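Local coordinates for RagB/SusD domain protein (Flavobacterium johnsoniae, PDB 5J90) that binds chitin as a SusD homolog of a chitin utilization locus, probably an outer-membrane lipoprotein that captures chains at the cell surface, at residues G31-M36 with S182-T187; R175-E180 with A231-V236; E197-F202 with D242-V247; R207-M212 with A332-F337. All blocks are in the same frame, centred on the assembly; numbering follows the deposited sequence.

Near the N terminus, interaction 1 ties helix 33-37 to the loop after helix 154-177 and so closes a long loop of mostly helical chain. Interaction 2 opens just before that loop, at the end of helix 154-177, and closes at the turn after helix 219-231, so it crosses interaction 1. Interaction 1 closes before 3 and 4 open; both of these cross interaction 2 and each other. They share helix 196-213. Interaction 3 ties it to strand 244-247, and interaction 4 ties it to helix 332-344. F184 packs on W199 between interactions 1 and 3. F234 O and R201 NE are probably hydrogen-bonded, as are S243 OG and A332 N.

Interaction 1: residues G31-M36 with S182-T187; sequences GGFAPM and STFEST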
# COMPACT_ATOMS: atom_id res chain seq x y z
N GLY A 31 -9.24 -38.42 11.36
CA GLY A 31 -10.30 -38.19 10.40
C GLY A 31 -10.39 -36.75 9.90
O GLY A 31 -10.98 -36.48 8.85
N GLY A 32 -9.79 -35.83 10.65
CA GLY A 32 -9.84 -34.43 10.29
C GLY A 32 -8.93 -34.07 9.12
O GLY A 32 -9.11 -33.02 8.48
N PHE A 33 -7.95 -34.92 8.84
CA PHE A 33 -6.99 -34.61 7.79
C PHE A 33 -7.54 -34.71 6.37
O PHE A 33 -7.21 -33.88 5.51
CB PHE A 33 -5.72 -35.44 7.96
CG PHE A 33 -4.85 -34.96 9.08
CD1 PHE A 33 -5.01 -35.46 10.37
CD2 PHE A 33 -3.88 -34.00 8.86
CE1 PHE A 33 -4.22 -35.01 11.40
CE2 PHE A 33 -3.08 -33.54 9.90
CZ PHE A 33 -3.25 -34.05 11.17
N ALA A 34 -8.40 -35.70 6.11
CA ALA A 34 -8.90 -35.90 4.76
C ALA A 34 -9.59 -34.67 4.16
O ALA A 34 -9.31 -34.31 3.02
CB ALA A 34 -9.81 -37.14 4.69
N PRO A 35 -10.50 -34.03 4.92
CA PRO A 35 -11.14 -32.84 4.35
C PRO A 35 -10.16 -31.68 4.13
O PRO A 35 -10.41 -30.85 3.26
CB PRO A 35 -12.19 -32.44 5.39
CG PRO A 35 -12.29 -33.59 6.34
CD PRO A 35 -11.08 -34.45 6.20
N MET A 36 -9.08 -31.61 4.90
CA MET A 36 -8.04 -30.60 4.63
C MET A 36 -7.36 -30.91 3.29
O MET A 36 -7.29 -30.05 2.41
CB MET A 36 -7.01 -30.53 5.76
CG MET A 36 -7.63 -30.22 7.10
SD MET A 36 -6.41 -29.92 8.41
CE MET A 36 -5.84 -28.27 7.95
N SER A 182 7.33 -42.55 12.40
CA SER A 182 6.12 -41.82 12.03
C SER A 182 4.85 -42.59 12.35
O SER A 182 4.80 -43.82 12.21
CB SER A 182 6.12 -41.47 10.55
OG SER A 182 4.88 -40.86 10.19
N THR A 183 3.83 -41.87 12.78
CA THR A 183 2.51 -42.45 12.97
C THR A 183 1.51 -41.82 12.01
O THR A 183 0.30 -41.81 12.27
CB THR A 183 2.02 -42.28 14.43
OG1 THR A 183 2.17 -40.92 14.84
CG2 THR A 183 2.83 -43.17 15.36
N PHE A 184 2.00 -41.32 10.88
CA PHE A 184 1.18 -40.54 9.95
C PHE A 184 0.99 -41.17 8.56
O PHE A 184 0.19 -40.69 7.77
CB PHE A 184 1.76 -39.12 9.81
CG PHE A 184 0.82 -38.12 9.17
CD1 PHE A 184 -0.40 -37.81 9.74
CD2 PHE A 184 1.19 -37.46 8.00
CE1 PHE A 184 -1.25 -36.87 9.16
CE2 PHE A 184 0.35 -36.52 7.42
CZ PHE A 184 -0.88 -36.23 7.99
N GLU A 185 1.70 -42.26 8.26
CA GLU A 185 1.65 -42.78 6.89
C GLU A 185 0.23 -43.13 6.41
O GLU A 185 -0.15 -42.77 5.30
CB GLU A 185 2.59 -43.98 6.68
CG GLU A 185 2.53 -44.48 5.24
CD GLU A 185 3.59 -45.51 4.90
OE1 GLU A 185 4.35 -45.92 5.79
OE2 GLU A 185 3.65 -45.90 3.71
N SER A 186 -0.55 -43.80 7.25
CA SER A 186 -1.89 -44.23 6.85
C SER A 186 -2.86 -43.06 6.66
O SER A 186 -3.89 -43.19 6.00
CB SER A 186 -2.47 -45.25 7.83
OG SER A 186 -2.64 -44.69 9.12
N THR A 187 -2.51 -41.90 7.23
CA THR A 187 -3.36 -40.72 7.14
C THR A 187 -2.91 -39.77 6.02
O THR A 187 -3.72 -39.03 5.45
CB THR A 187 -3.38 -39.96 8.47
OG1 THR A 187 -3.82 -40.84 9.52
CG2 THR A 187 -4.31 -38.77 8.42
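F33 meets two residues of the loop 182-187, F184 and T187, and these three account for nearly all of the buried surface. The F184 ring comes edge first onto one face of F33. Its CE1 sits over the centre of the F33 ring, 3.8 Å above the plane. The ring planes stand at 70° and the centroids are 5.1 Å apart, a T-shaped stack. With CG anti to the backbone N (chi1 -165°), the F184 ring swings toward F33. This contact joins the short helix 33-37 to the loop before helix 196-213, in the mainly helical SusD fold. Helices 83-108 and 113-134 lie beside it: F33 also touches I104 and L122, and F184 touches L118. T187 adds its methyl group. T187 CG2 lies 3.6 Å from F33 CB and approaches the ring obliquely. The loop has its own bonds. S182 OG accepts from F184 N at 3.0 Å in an ST turn. The bond from T187 N to F184 O closes a turn that has both F184 and T187 on it.

Interaction 2: residues R175-E180 with A231-V236; sequences RIDAGE and AQKFGV. With EDO (1,2-ethanediol), chain F.
K233 and D177 form the charged part of this surface contact. K233 NZ donates to D177 OD1 at 2.9 Å in a salt bridge. The ammonium comes to the syn side of that oxygen, 32° out of the carboxylate plane. The lysine chain bends at chi3 (-63°) on its way to the acid. Both residues are exposed, so solvent probably weakens the pair.

The apolar part lies next to it. I176 points toward F234, and two of its branches touch the end of the ring. I176 CD1 is 3.8 Å from F234 CE2, and I176 CG2 is 3.8 Å from F234 CZ. K233 CG sits between the backbone N and the carbonyl carbon (chi1 70°) and lies over the centre of one face of F234. I176 also touches Y196, and F234 touches E197, both on helix 196-213.

Hydrogen bonds within each segment help to hold its shape. F234 N donates to Q232 OE1 at 2.9 Å, from above the carbonyl plane. N204 holds the same oxygen. R175 NH1 forms a salt bridge with E180 OE2, which lies near the guanidinium plane; R175 NE has a second acid, E171. V236 N also donates to a 1,2-ethanediol, probably from the crystallisation liquor.

The contact joins the last helical turn of 154-177 to the turn after helix 219-231. The first ends in a Schellman motif, with G179 at positive phi, G179 N bonded to I176 O and E180 N bonded to R175 O. The second is a type I beta turn from Q232 to G235.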
# COMPACT_ATOMS: atom_id res chain seq x y z
N ARG A 175 11.27 -34.84 16.85
CA ARG A 175 10.94 -36.25 16.70
C ARG A 175 11.86 -36.96 15.72
O ARG A 175 12.25 -38.11 15.94
CB ARG A 175 9.47 -36.41 16.32
CG ARG A 175 8.55 -35.96 17.43
CD ARG A 175 7.09 -35.92 17.02
NE ARG A 175 6.28 -35.36 18.08
CZ ARG A 175 5.53 -36.07 18.92
NH1 ARG A 175 5.45 -37.39 18.79
NH2 ARG A 175 4.84 -35.45 19.86
N ILE A 176 12.22 -36.28 14.63
CA ILE A 176 13.15 -36.84 13.67
C ILE A 176 14.51 -37.08 14.32
O ILE A 176 15.12 -38.14 14.15
CB ILE A 176 13.32 -35.93 12.44
CG1 ILE A 176 11.98 -35.80 11.71
CG2 ILE A 176 14.41 -36.46 11.51
CD1 ILE A 176 11.90 -34.58 10.81
N ASP A 177 14.98 -36.08 15.07
CA ASP A 177 16.29 -36.16 15.73
C ASP A 177 16.33 -37.32 16.71
O ASP A 177 17.39 -37.93 16.93
CB ASP A 177 16.61 -34.85 16.45
CG ASP A 177 16.97 -33.72 15.51
OD1 ASP A 177 17.21 -33.97 14.31
OD2 ASP A 177 17.04 -32.56 15.98
N ALA A 178 15.18 -37.62 17.31
CA ALA A 178 15.07 -38.69 18.30
C ALA A 178 14.85 -40.06 17.67
O ALA A 178 14.81 -41.07 18.37
CB ALA A 178 13.97 -38.37 19.30
N GLY A 179 14.70 -40.10 16.35
CA GLY A 179 14.49 -41.35 15.64
C GLY A 179 13.12 -41.96 15.87
O GLY A 179 12.93 -43.16 15.71
N GLU A 180 12.16 -41.11 16.23
CA GLU A 180 10.80 -41.56 16.49
C GLU A 180 10.08 -41.93 15.20
O GLU A 180 9.96 -41.10 14.30
CB GLU A 180 10.03 -40.47 17.23
CG GLU A 180 8.62 -40.84 17.61
CD GLU A 180 7.89 -39.70 18.29
OE1 GLU A 180 8.35 -39.25 19.36
OE2 GLU A 180 6.86 -39.26 17.75
N ALA A 231 18.18 -22.02 6.03
CA ALA A 231 19.12 -22.38 7.09
C ALA A 231 18.71 -23.60 7.91
O ALA A 231 19.56 -24.23 8.55
CB ALA A 231 19.35 -21.18 8.02
N GLN A 232 17.42 -23.92 7.92
CA GLN A 232 16.92 -25.05 8.69
C GLN A 232 17.65 -26.31 8.22
O GLN A 232 18.00 -26.43 7.05
CB GLN A 232 15.40 -25.19 8.51
CG GLN A 232 14.67 -25.87 9.66
CD GLN A 232 14.67 -27.39 9.59
OE1 GLN A 232 14.76 -27.98 8.52
NE2 GLN A 232 14.57 -28.02 10.76
N LYS A 233 17.86 -27.25 9.14
CA LYS A 233 18.73 -28.39 8.84
C LYS A 233 18.32 -29.24 7.64
O LYS A 233 19.17 -29.90 7.04
CB LYS A 233 18.97 -29.26 10.08
CG LYS A 233 17.76 -30.04 10.54
CD LYS A 233 18.04 -30.78 11.84
CE LYS A 233 19.12 -31.82 11.68
NZ LYS A 233 19.35 -32.54 12.97
N PHE A 234 17.03 -29.23 7.28
CA PHE A 234 16.57 -29.99 6.12
C PHE A 234 16.43 -29.14 4.86
O PHE A 234 16.22 -29.66 3.76
CB PHE A 234 15.27 -30.73 6.45
CG PHE A 234 15.39 -31.63 7.65
CD1 PHE A 234 16.33 -32.64 7.67
CD2 PHE A 234 14.59 -31.45 8.77
CE1 PHE A 234 16.46 -33.47 8.78
CE2 PHE A 234 14.72 -32.27 9.87
CZ PHE A 234 15.66 -33.28 9.87
N GLY A 235 16.55 -27.82 5.03
CA GLY A 235 16.46 -26.88 3.92
C GLY A 235 15.16 -26.93 3.15
O GLY A 235 14.12 -27.39 3.65
N VAL A 236 15.21 -26.45 1.91
CA VAL A 236 14.01 -26.40 1.07
C VAL A 236 14.05 -27.50 0.00
O VAL A 236 15.03 -28.26 -0.11
CB VAL A 236 13.79 -24.99 0.47
CG1 VAL A 236 13.60 -23.96 1.59
CG2 VAL A 236 14.93 -24.59 -0.48
C1 EDO F . 19.49 -26.39 0.06
O1 EDO F . 19.55 -27.61 0.81
C2 EDO F . 18.11 -25.76 0.22
O2 EDO F . 17.94 -25.29 1.56

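Interaction 3: residues E197-F202 with D242-V247; sequences ESWVRF and DSFKIV
The backbones come closest at F202 and F244, where helix 196-213 passes strand 244-247 with CA atoms 6.8 Å apart. W199, F202 and F244 form an aromatic cluster between this helix and the small antiparallel sheet of strands 244-247 and 326-328. F202 and F244 both have CG anti to the backbone N (chi1 168° for F202), which turns their rings to each other in an offset stack. The rings are parallel to within 1°, with centroids 3.9 Å apart. F244 CG lies over the centre of the F202 ring, and F244 CB adds a CH-pi contact to the same face. The edge of F244 points at the face of the six-membered ring of W199, offset, planes at 74°. W199 NE1 bonds to D188.

The polar side is bridged by water. R201 NH1 and D242 OD1 are 4.2 Å apart, with the oxygen well out of the guanidinium plane, so only their charges interact. R201 CD touches D242 OD2, which accepts from L238 N and V239 N. R201 NH2 pairs with E197 OE2 in a salt bridge. One water donates to S198 O and D242 O. The other accepts from R201 NH1, bonds S198 OG, and donates to D242 OD1 at 2.7 Å.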
# COMPACT_ATOMS: atom_id res chain seq x y z
N GLU A 197 10.41 -35.70 7.88
CA GLU A 197 11.46 -34.88 7.28
C GLU A 197 10.96 -34.19 6.00
O GLU A 197 11.29 -33.02 5.77
CB GLU A 197 12.70 -35.74 7.00
CG GLU A 197 13.86 -34.97 6.39
CD GLU A 197 15.05 -35.86 6.08
OE1 GLU A 197 15.15 -36.96 6.67
OE2 GLU A 197 15.88 -35.46 5.24
N SER A 198 10.16 -34.89 5.19
CA SER A 198 9.63 -34.30 3.97
C SER A 198 8.58 -33.23 4.28
O SER A 198 8.49 -32.22 3.58
CB SER A 198 9.03 -35.38 3.08
OG SER A 198 10.05 -36.27 2.67
N TRP A 199 7.81 -33.45 5.34
CA TRP A 199 6.86 -32.44 5.79
C TRP A 199 7.59 -31.18 6.29
O TRP A 199 7.14 -30.06 6.05
CB TRP A 199 5.93 -33.03 6.85
CG TRP A 199 4.76 -33.75 6.23
CD1 TRP A 199 4.67 -35.08 5.91
CD2 TRP A 199 3.52 -33.15 5.83
NE1 TRP A 199 3.45 -35.34 5.35
CE2 TRP A 199 2.72 -34.18 5.28
CE3 TRP A 199 3.01 -31.85 5.88
CZ2 TRP A 199 1.44 -33.94 4.79
CZ3 TRP A 199 1.73 -31.62 5.39
CH2 TRP A 199 0.97 -32.66 4.85
N VAL A 200 8.71 -31.35 6.98
CA VAL A 200 9.48 -30.20 7.45
C VAL A 200 10.08 -29.45 6.26
O VAL A 200 10.03 -28.21 6.21
CB VAL A 200 10.58 -30.60 8.46
CG1 VAL A 200 11.49 -29.40 8.76
CG2 VAL A 200 9.95 -31.14 9.74
N ARG A 201 10.59 -30.18 5.28
CA ARG A 201 11.18 -29.57 4.10
C ARG A 201 10.11 -28.78 3.34
O ARG A 201 10.38 -27.69 2.80
CB ARG A 201 11.85 -30.64 3.23
CG ARG A 201 12.66 -30.11 2.07
CD ARG A 201 13.55 -31.20 1.46
NE ARG A 201 14.60 -31.63 2.38
CZ ARG A 201 14.69 -32.84 2.92
NH1 ARG A 201 13.77 -33.77 2.66
NH2 ARG A 201 15.70 -33.13 3.73
N PHE A 202 8.89 -29.31 3.30
CA PHE A 202 7.77 -28.58 2.70
C PHE A 202 7.49 -27.31 3.51
O PHE A 202 7.40 -26.22 2.94
CB PHE A 202 6.51 -29.45 2.59
CG PHE A 202 5.26 -28.68 2.25
CD1 PHE A 202 5.23 -27.80 1.17
CD2 PHE A 202 4.11 -28.83 3.01
CE1 PHE A 202 4.08 -27.08 0.86
CE2 PHE A 202 2.96 -28.12 2.70
CZ PHE A 202 2.95 -27.25 1.63
N ASP A 242 10.47 -34.14 -3.63
CA ASP A 242 10.21 -33.24 -2.50
C ASP A 242 8.95 -32.40 -2.69
O ASP A 242 8.50 -31.75 -1.73
CB ASP A 242 11.39 -32.28 -2.28
CG ASP A 242 12.69 -32.99 -1.90
OD1 ASP A 242 12.64 -34.10 -1.33
OD2 ASP A 242 13.75 -32.37 -2.16
N SER A 243 8.39 -32.40 -3.89
CA SER A 243 7.25 -31.55 -4.22
C SER A 243 6.03 -31.87 -3.35
O SER A 243 5.83 -33.01 -2.93
CB SER A 243 6.85 -31.71 -5.69
OG SER A 243 7.92 -31.33 -6.55
N PHE A 244 5.22 -30.85 -3.08
CA PHE A 244 3.99 -31.03 -2.33
C PHE A 244 2.84 -31.26 -3.30
O PHE A 244 2.56 -30.43 -4.18
CB PHE A 244 3.68 -29.82 -1.43
CG PHE A 244 2.54 -30.06 -0.49
CD1 PHE A 244 2.68 -30.95 0.56
CD2 PHE A 244 1.32 -29.44 -0.68
CE1 PHE A 244 1.62 -31.20 1.43
CE2 PHE A 244 0.26 -29.69 0.18
CZ PHE A 244 0.42 -30.57 1.23
N LYS A 245 2.18 -32.40 -3.15
CA LYS A 245 1.08 -32.78 -4.02
C LYS A 245 0.04 -33.57 -3.23
O LYS A 245 0.37 -34.22 -2.23
CB LYS A 245 1.57 -33.62 -5.20
CG LYS A 245 2.21 -34.95 -4.80
CD LYS A 245 2.75 -35.69 -6.02
CE LYS A 245 3.46 -36.97 -5.64
NZ LYS A 245 4.08 -37.60 -6.85
N ILE A 246 -1.20 -33.49 -3.68
CA ILE A 246 -2.24 -34.35 -3.16
C ILE A 246 -2.33 -35.57 -4.06
O ILE A 246 -2.51 -35.45 -5.27
CB ILE A 246 -3.61 -33.65 -3.14
CG1 ILE A 246 -3.51 -32.29 -2.44
CG2 ILE A 246 -4.65 -34.56 -2.48
CD1 ILE A 246 -3.10 -32.35 -0.98
N VAL A 247 -2.15 -36.75 -3.47
CA VAL A 247 -2.31 -38.00 -4.20
C VAL A 247 -3.67 -38.56 -3.81
O VAL A 247 -3.83 -39.15 -2.74
CB VAL A 247 -1.19 -38.99 -3.83
CG1 VAL A 247 -1.37 -40.30 -4.58
CG2 VAL A 247 0.19 -38.39 -4.14
O HOH W 1 9.64 -31.94 0.95
O HOH W 2 11.35 -34.10 1.07

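Interaction 4: residues R207-M212 with A332-F337; sequences RLRLAM and AAEAYF
R209 grips E334 side-on with two nitrogens, one to each carboxylate oxygen. R209 NE donates to E334 OE2 at 2.8 Å, and R209 NH2 donates to E334 OE1 at 2.8 Å. Both N-H angles are 169°, and both oxygens use their syn lone pairs. The guanidinium and carboxylate planes are only 9° apart, so the two groups are nearly coplanar. E334 reaches across in an extended chain, with CG anti to the backbone N (chi1 178°). R209 comes in at about a right angle to it and bends at chi3 to turn NE and NH2 toward the acid. Both residues are buried. The two opposite charges probably compensate each other in the interior and favour the ionised forms. R209 NH1 has a further bond to H128.

The other part of the contact is looser, though it too is buried and does not face solvent. L208 points toward helix 332-344, but its nearest approach is L208 CD2 to A335 O at 4.2 Å. The nearest CA atoms, those of L208 and A335, are 7.9 Å apart. L208 finds further neighbours in L338 and R339 on the same helix, and in A226 and A229 on helix 219-231. The arrangement is a buried bidentate salt bridge between two helices, 196-213 and 332-344, in the helical part of the SusD fold, which is related to TPR helical repeats.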
# COMPACT_ATOMS: atom_id res chain seq x y z
N ARG A 207 7.49 -21.49 4.02
CA ARG A 207 8.00 -20.28 4.67
C ARG A 207 8.72 -19.38 3.66
O ARG A 207 8.53 -18.16 3.67
CB ARG A 207 8.97 -20.62 5.81
CG ARG A 207 9.46 -19.36 6.53
CD ARG A 207 10.62 -19.61 7.52
NE ARG A 207 10.34 -20.71 8.43
CZ ARG A 207 9.50 -20.65 9.46
NH1 ARG A 207 8.83 -19.53 9.75
NH2 ARG A 207 9.31 -21.74 10.21
N LEU A 208 9.54 -19.96 2.80
CA LEU A 208 10.25 -19.19 1.79
C LEU A 208 9.30 -18.48 0.83
O LEU A 208 9.50 -17.31 0.49
CB LEU A 208 11.26 -20.08 1.05
CG LEU A 208 12.13 -19.41 -0.03
CD1 LEU A 208 12.97 -18.27 0.55
CD2 LEU A 208 13.01 -20.45 -0.71
N ARG A 209 8.25 -19.18 0.40
CA ARG A 209 7.22 -18.57 -0.43
C ARG A 209 6.59 -17.36 0.27
O ARG A 209 6.46 -16.29 -0.32
CB ARG A 209 6.13 -19.59 -0.79
CG ARG A 209 4.92 -18.96 -1.47
CD ARG A 209 3.75 -19.92 -1.59
NE ARG A 209 3.95 -20.89 -2.67
CZ ARG A 209 3.05 -21.82 -2.99
NH1 ARG A 209 1.92 -21.90 -2.31
NH2 ARG A 209 3.30 -22.67 -3.99
N LEU A 210 6.19 -17.55 1.53
CA LEU A 210 5.53 -16.47 2.27
C LEU A 210 6.48 -15.30 2.53
O LEU A 210 6.07 -14.13 2.51
CB LEU A 210 4.92 -17.00 3.57
CG LEU A 210 3.84 -18.06 3.40
CD1 LEU A 210 3.35 -18.54 4.77
CD2 LEU A 210 2.69 -17.57 2.55
N ALA A 211 7.75 -15.62 2.75
CA ALA A 211 8.76 -14.59 2.95
C ALA A 211 8.93 -13.72 1.70
O ALA A 211 8.92 -12.49 1.78
CB ALA A 211 10.08 -15.23 3.35
N MET A 212 9.04 -14.34 0.53
CA MET A 212 9.22 -13.55 -0.68
C MET A 212 7.97 -12.73 -0.98
O MET A 212 8.07 -11.61 -1.49
CB MET A 212 9.59 -14.44 -1.88
CG MET A 212 10.35 -13.69 -2.97
SD MET A 212 11.98 -13.09 -2.42
CE MET A 212 12.83 -14.66 -2.19
N ALA A 332 9.15 -28.60 -6.69
CA ALA A 332 10.53 -28.29 -6.37
C ALA A 332 11.09 -27.13 -7.19
O ALA A 332 11.90 -26.34 -6.69
CB ALA A 332 11.40 -29.55 -6.54
N ALA A 333 10.66 -26.99 -8.45
CA ALA A 333 11.15 -25.90 -9.28
C ALA A 333 10.94 -24.54 -8.62
O ALA A 333 11.82 -23.67 -8.67
CB ALA A 333 10.51 -25.92 -10.66
N GLU A 334 9.79 -24.36 -7.98
CA GLU A 334 9.49 -23.10 -7.31
C GLU A 334 10.52 -22.77 -6.24
O GLU A 334 10.88 -21.61 -6.06
CB GLU A 334 8.10 -23.15 -6.66
CG GLU A 334 7.78 -21.85 -5.91
CD GLU A 334 6.39 -21.80 -5.30
OE1 GLU A 334 5.51 -22.60 -5.68
OE2 GLU A 334 6.18 -20.92 -4.43
N ALA A 335 11.01 -23.78 -5.52
CA ALA A 335 12.03 -23.54 -4.50
C ALA A 335 13.30 -22.95 -5.12
O ALA A 335 13.92 -22.05 -4.54
CB ALA A 335 12.33 -24.81 -3.73
N TYR A 336 13.70 -23.45 -6.29
CA TYR A 336 14.85 -22.89 -6.98
C TYR A 336 14.61 -21.46 -7.43
O TYR A 336 15.52 -20.62 -7.33
CB TYR A 336 15.25 -23.76 -8.18
CG TYR A 336 15.90 -25.06 -7.79
CD1 TYR A 336 15.17 -26.25 -7.78
CD2 TYR A 336 17.24 -25.11 -7.41
CE1 TYR A 336 15.77 -27.45 -7.42
CE2 TYR A 336 17.84 -26.30 -7.05
CZ TYR A 336 17.10 -27.46 -7.05
OH TYR A 336 17.71 -28.64 -6.69
N PHE A 337 13.42 -21.16 -7.94
CA PHE A 337 13.14 -19.80 -8.41
C PHE A 337 12.98 -18.82 -7.25
O PHE A 337 13.32 -17.64 -7.39
CB PHE A 337 11.92 -19.78 -9.33
CG PHE A 337 12.11 -20.57 -10.61
CD1 PHE A 337 13.19 -20.32 -11.45
CD2 PHE A 337 11.22 -21.57 -10.96
CE1 PHE A 337 13.37 -21.06 -12.62
CE2 PHE A 337 11.40 -22.31 -12.13
CZ PHE A 337 12.47 -22.04 -12.96